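Local coordinates for lipoprotein, putative (Bacillus anthracis, PDB 4O4A) that is of unknown function but is a putative lipoprotein of the DUF6843 family that may bind lipid, at residues 42-47 / 63-68; 51-56 / 72-77. All coordinates share one frame; numbering follows the deposited sequence.

Contact 1. Residues 42-47 / 63-68; sequences LIVVYN and VTFAAD
The backbone oxygen of Ile43 faces the rim of the Phe65 ring, 3.5 Å from CE1 and near the ring plane. No hydrogen bond crosses between 42-47 and 63-68. Everything else here is apolar packing round that ring. Leu42 lies over one face. Its CD2 sits 4.0 Å from the Phe65 ring centroid and only 8° off the normal, a CH-pi contact over the centre. With chi2 at 170°, CD1 is anti to Leu42 CA and lies against Phe65 CE2, while CD2 sits over the ring. CB of Leu42 is close to CZ. The opposite face is lined from within 63-68 itself, by CG1 of Val63 near the rim. The ring is therefore held between Val63 and Leu42. Strand 40-45 belongs to a mixed four-strand sheet, and strand 60-64 to a mixed five-strand sheet. Leu42 and Val44 join these two sheets in the core. Ile43 and Val45 point to the other side, where they pack on Leu157 of helix 149-166. Val44 reaches the ring obliquely through CG2, 3.5 Å from Phe65 CE1. Val44 CG2 also meets Val63 CG1 at 3.9 Å. Tyr46 adds a looser touch, with OH 4.4 Å from Val63 CG2. Beyond the two segments, Tyr32 and Ile34 of strand 30-35 also pack on Phe65.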
loop_
_atom_site.group_PDB
_atom_site.type_symbol
_atom_site.label_atom_id
_atom_site.label_comp_id
_atom_site.label_asym_id
_atom_site.label_seq_id
_atom_site.Cartn_x
_atom_site.Cartn_y
_atom_site.Cartn_z
ATOM N N LEU B 42 19.544 -12.170 0.171
ATOM C CA LEU B 42 20.435 -13.073 0.871
ATOM C C LEU B 42 21.538 -12.270 1.541
ATOM O O LEU B 42 22.068 -11.304 0.971
ATOM C CB LEU B 42 21.069 -14.065 -0.092
ATOM C CG LEU B 42 20.124 -15.033 -0.771
ATOM C CD1 LEU B 42 20.848 -15.788 -1.868
ATOM C CD2 LEU B 42 19.528 -15.995 0.229
ATOM N N ILE B 43 21.892 -12.677 2.746
ATOM C CA ILE B 43 22.934 -12.002 3.470
ATOM C C ILE B 43 23.887 -12.997 4.105
ATOM O O ILE B 43 23.472 -13.985 4.707
ATOM C CB ILE B 43 22.358 -11.098 4.565
ATOM C CG1 ILE B 43 21.385 -10.077 3.964
ATOM C CG2 ILE B 43 23.480 -10.392 5.293
ATOM C CD1 ILE B 43 20.747 -9.127 4.960
ATOM N N VAL B 44 25.175 -12.717 3.946
ATOM C CA VAL B 44 26.219 -13.518 4.550
ATOM C C VAL B 44 27.000 -12.577 5.426
ATOM O O VAL B 44 27.399 -11.498 4.973
ATOM C CB VAL B 44 27.183 -14.099 3.514
ATOM C CG1 VAL B 44 28.223 -14.964 4.211
ATOM C CG2 VAL B 44 26.434 -14.928 2.493
ATOM N N VAL B 45 27.203 -12.941 6.679
ATOM C CA VAL B 45 27.966 -12.085 7.582
ATOM C C VAL B 45 29.151 -12.868 8.084
ATOM O O VAL B 45 29.002 -13.980 8.582
ATOM C CB VAL B 45 27.138 -11.599 8.764
ATOM C CG1 VAL B 45 27.979 -10.677 9.646
ATOM C CG2 VAL B 45 25.899 -10.874 8.277
ATOM N N TYR B 46 30.328 -12.278 7.945
ATOM C CA TYR B 46 31.562 -12.933 8.333
ATOM C C TYR B 46 32.125 -12.413 9.648
ATOM O O TYR B 46 31.640 -11.431 10.223
ATOM C CB TYR B 46 32.612 -12.717 7.237
ATOM C CG TYR B 46 32.286 -13.385 5.914
ATOM C CD1 TYR B 46 31.416 -12.793 5.017
ATOM C CD2 TYR B 46 32.877 -14.591 5.562
ATOM C CE1 TYR B 46 31.121 -13.399 3.810
ATOM C CE2 TYR B 46 32.596 -15.204 4.362
ATOM C CZ TYR B 46 31.711 -14.601 3.488
ATOM O OH TYR B 46 31.446 -15.200 2.279
ATOM N N ASN B 47 33.156 -13.107 10.113
ATOM C CA ASN B 47 33.864 -12.747 11.317
ATOM C C ASN B 47 32.962 -12.666 12.544
ATOM O O ASN B 47 33.170 -11.843 13.416
ATOM C CB ASN B 47 34.585 -11.424 11.105
ATOM C CG ASN B 47 35.644 -11.177 12.142
ATOM O OD1 ASN B 47 36.319 -12.103 12.593
ATOM N ND2 ASN B 47 35.808 -9.926 12.520
ATOM N N VAL B 63 28.843 -21.866 1.716
ATOM C CA VAL B 63 27.921 -21.032 2.451
ATOM C C VAL B 63 26.563 -21.678 2.378
ATOM O O VAL B 63 26.032 -21.882 1.294
ATOM C CB VAL B 63 27.819 -19.617 1.870
ATOM C CG1 VAL B 63 26.697 -18.846 2.554
ATOM C CG2 VAL B 63 29.134 -18.878 2.027
ATOM N N THR B 64 26.010 -22.007 3.539
ATOM C CA THR B 64 24.695 -22.614 3.628
ATOM C C THR B 64 23.765 -21.619 4.251
ATOM O O THR B 64 23.956 -21.220 5.395
ATOM C CB THR B 64 24.702 -23.869 4.499
ATOM O OG1 THR B 64 25.469 -24.888 3.853
ATOM C CG2 THR B 64 23.301 -24.379 4.693
ATOM N N PHE B 65 22.768 -21.191 3.494
ATOM C CA PHE B 65 21.817 -20.235 4.007
ATOM C C PHE B 65 20.762 -20.939 4.816
ATOM O O PHE B 65 20.365 -22.048 4.510
ATOM C CB PHE B 65 21.151 -19.438 2.875
ATOM C CG PHE B 65 22.076 -18.478 2.190
ATOM C CD1 PHE B 65 22.429 -17.286 2.806
ATOM C CD2 PHE B 65 22.593 -18.757 0.931
ATOM C CE1 PHE B 65 23.292 -16.391 2.189
ATOM C CE2 PHE B 65 23.455 -17.866 0.302
ATOM C CZ PHE B 65 23.804 -16.681 0.933
ATOM N N ALA B 66 20.300 -20.268 5.852
ATOM C CA ALA B 66 19.228 -20.783 6.649
ATOM C C ALA B 66 17.931 -20.513 5.870
ATOM O O ALA B 66 17.934 -19.832 4.840
ATOM C CB ALA B 66 19.202 -20.083 7.992
ATOM N N ALA B 67 16.814 -21.010 6.385
ATOM C CA ALA B 67 15.517 -20.822 5.730
ATOM C C ALA B 67 15.154 -19.351 5.468
ATOM O O ALA B 67 14.423 -19.061 4.523
ATOM C CB ALA B 67 14.430 -21.493 6.541
ATOM N N ASP B 68 15.660 -18.431 6.292
ATOM C CA ASP B 68 15.359 -17.004 6.119
ATOM C C ASP B 68 16.347 -16.300 5.183
ATOM O O ASP B 68 16.338 -15.076 5.085
ATOM C CB ASP B 68 15.316 -16.274 7.472
ATOM C CG ASP B 68 16.687 -16.144 8.122
ATOM O OD1 ASP B 68 17.646 -16.822 7.678
ATOM O OD2 ASP B 68 16.807 -15.360 9.090
#

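Contact 2. Residues 51-56 / 72-77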
loop_
_atom_site.group_PDB
_atom_site.type_symbol
_atom_site.label_atom_id
_atom_site.label_comp_id
_atom_site.label_asym_id
_atom_site.label_seq_id
_atom_site.Cartn_x
_atom_site.Cartn_y
_atom_site.Cartn_z
ATOM N N ALA B 51 30.213 -18.462 15.757
ATOM C CA ALA B 51 29.566 -19.056 14.598
ATOM C C ALA B 51 30.457 -20.129 13.996
ATOM O O ALA B 51 31.656 -20.184 14.259
ATOM C CB ALA B 51 29.262 -17.999 13.558
ATOM N N GLU B 52 29.859 -20.981 13.184
ATOM C CA GLU B 52 30.605 -22.041 12.554
ATOM C C GLU B 52 31.455 -21.470 11.439
ATOM O O GLU B 52 31.141 -20.433 10.870
ATOM C CB GLU B 52 29.657 -23.125 12.043
ATOM C CG GLU B 52 28.846 -23.789 13.154
ATOM C CD GLU B 52 29.707 -24.460 14.234
ATOM O OE1 GLU B 52 30.675 -25.182 13.875
ATOM O OE2 GLU B 52 29.396 -24.285 15.445
ATOM N N LEU B 53 32.553 -22.146 11.157
ATOM C CA LEU B 53 33.469 -21.742 10.123
ATOM C C LEU B 53 32.899 -22.319 8.840
ATOM O O LEU B 53 32.128 -23.279 8.878
ATOM C CB LEU B 53 34.846 -22.369 10.420
ATOM C CG LEU B 53 36.123 -21.597 10.169
ATOM C CD1 LEU B 53 35.979 -20.191 10.703
ATOM C CD2 LEU B 53 37.331 -22.284 10.802
ATOM N N LEU B 54 33.234 -21.740 7.696
ATOM C CA LEU B 54 32.710 -22.275 6.441
ATOM C C LEU B 54 33.361 -23.609 6.139
ATOM O O LEU B 54 34.594 -23.710 6.094
ATOM C CB LEU B 54 32.926 -21.302 5.284
ATOM C CG LEU B 54 32.171 -19.966 5.383
ATOM C CD1 LEU B 54 32.456 -19.109 4.159
ATOM C CD2 LEU B 54 30.671 -20.168 5.535
ATOM N N PRO B 55 32.536 -24.657 5.957
ATOM C CA PRO B 55 33.099 -25.957 5.606
ATOM C C PRO B 55 33.789 -25.866 4.255
ATOM O O PRO B 55 33.517 -24.941 3.486
ATOM C CB PRO B 55 31.870 -26.860 5.482
ATOM C CG PRO B 55 30.765 -26.145 6.161
ATOM C CD PRO B 55 31.068 -24.692 6.053
ATOM N N LYS B 56 34.684 -26.795 3.979
ATOM C CA LYS B 56 35.375 -26.815 2.699
ATOM C C LYS B 56 35.140 -28.085 1.934
ATOM O O LYS B 56 35.208 -29.161 2.496
ATOM C CB LYS B 56 36.878 -26.605 2.850
ATOM C CG LYS B 56 37.174 -25.148 3.060
ATOM C CD LYS B 56 38.650 -24.840 2.985
ATOM C CE LYS B 56 38.870 -23.334 3.076
ATOM N NZ LYS B 56 40.285 -22.929 2.848
ATOM N N VAL B 72 25.554 -16.926 8.749
ATOM C CA VAL B 72 26.448 -16.324 9.707
ATOM C C VAL B 72 27.642 -17.228 9.877
ATOM O O VAL B 72 27.469 -18.414 10.060
ATOM C CB VAL B 72 25.717 -16.227 11.042
ATOM C CG1 VAL B 72 26.632 -15.736 12.142
ATOM C CG2 VAL B 72 24.506 -15.317 10.909
ATOM N N THR B 73 28.850 -16.690 9.806
ATOM C CA THR B 73 30.041 -17.523 9.968
ATOM C C THR B 73 31.161 -16.815 10.685
ATOM O O THR B 73 31.247 -15.586 10.681
ATOM C CB THR B 73 30.610 -18.010 8.615
ATOM O OG1 THR B 73 31.749 -18.861 8.839
ATOM C CG2 THR B 73 31.026 -16.827 7.748
ATOM N N SER B 74 32.028 -17.624 11.287
ATOM C CA SER B 74 33.200 -17.140 11.995
ATOM C C SER B 74 34.396 -17.035 11.048
ATOM O O SER B 74 35.463 -16.616 11.457
ATOM C CB SER B 74 33.524 -18.047 13.165
ATOM O OG SER B 74 33.655 -19.397 12.757
ATOM N N THR B 75 34.232 -17.433 9.787
ATOM C CA THR B 75 35.306 -17.297 8.814
ATOM C C THR B 75 35.619 -15.808 8.738
ATOM O O THR B 75 34.713 -15.011 8.600
ATOM C CB THR B 75 34.892 -17.861 7.446
ATOM O OG1 THR B 75 34.677 -19.278 7.563
ATOM C CG2 THR B 75 35.963 -17.599 6.403
ATOM N N LYS B 76 36.898 -15.444 8.854
ATOM C CA LYS B 76 37.294 -14.027 8.890
ATOM C C LYS B 76 36.717 -13.150 7.796
ATOM O O LYS B 76 36.177 -12.098 8.079
ATOM C CB LYS B 76 38.821 -13.824 9.054
ATOM C CG LYS B 76 39.263 -14.033 10.508
ATOM C CD LYS B 76 40.652 -13.515 10.895
ATOM C CE LYS B 76 41.799 -14.129 10.087
ATOM N NZ LYS B 76 43.127 -13.577 10.493
ATOM N N ASN B 77 36.799 -13.570 6.554
ATOM C CA ASN B 77 36.260 -12.739 5.489
ATOM C C ASN B 77 35.926 -13.563 4.268
ATOM O O ASN B 77 36.243 -14.760 4.203
ATOM C CB ASN B 77 37.268 -11.631 5.140
ATOM C CG ASN B 77 36.635 -10.448 4.430
ATOM O OD1 ASN B 77 35.520 -10.527 3.915
ATOM N ND2 ASN B 77 37.323 -9.319 4.453
#
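The backbones of 51-56 and 72-77 are both irregular here; their touching parts run 63° apart and come closest at Ala51 and Ser74, with CA atoms 4.9 Å apart. Glu52 O takes two hydrogen bonds. Thr73 OG1 donates to Glu52 O at 2.6 Å, in the carbonyl plane and on a lone pair. Ser74 N donates to Glu52 O at 3.0 Å from above that plane. One carbonyl upstream, Ser74 OG donates to Ala51 O at 2.6 Å, again from above the plane. The Ser74 hydroxyl lies between its own N and carbonyl carbon (chi1 54°), which turns it to Ala51. A fourth bond runs the other way, from Leu54 N to Thr75 OG1, at 2.9 Å. Four bonds thus tie three successive residues of 72-77 to Ala51, Glu52 and Leu54. Apolar groups fill in round them. Ala51 CB meets Val72 CG1 at 3.7 Å. Leu54 crosses Thr73 and Thr75 at about right angles, and its CD2 lies against CB of Thr73. Leu53 brings CD1 alongside Ser74 OG and Thr75 N. Thr73 OG1 also accepts from Thr75 N at 3.0 Å, nearly straight at 172°. Thr73 OG1 thus donates to Glu52 O and accepts from Thr75 N. The bond from Thr75 N makes an ST turn, formed where the chain leaves strand 70-72.

Contact 1 is core and contact 2 is surface; their centres lie 10 Å apart. The four segments alternate along the chain. Contact 1 joins strand 40-45 to strand 60-64 and the residues after it, through apolar side chains and no hydrogen bond. Contact 2 joins two loops, mainly by hydroxyl and backbone hydrogen bonds. The contacts also meet directly. Thr73 N and Val45 O, 3.0 Å apart, probably form a hydrogen bond, as do Asn47 N and Thr75 O at 2.9 Å. Segment 72-77 therefore lies beside 42-47 as well as 51-56. Tyr46 and Val63 of contact 1 both touch Leu54 of contact 2, so the apolar packing continues outward from the core.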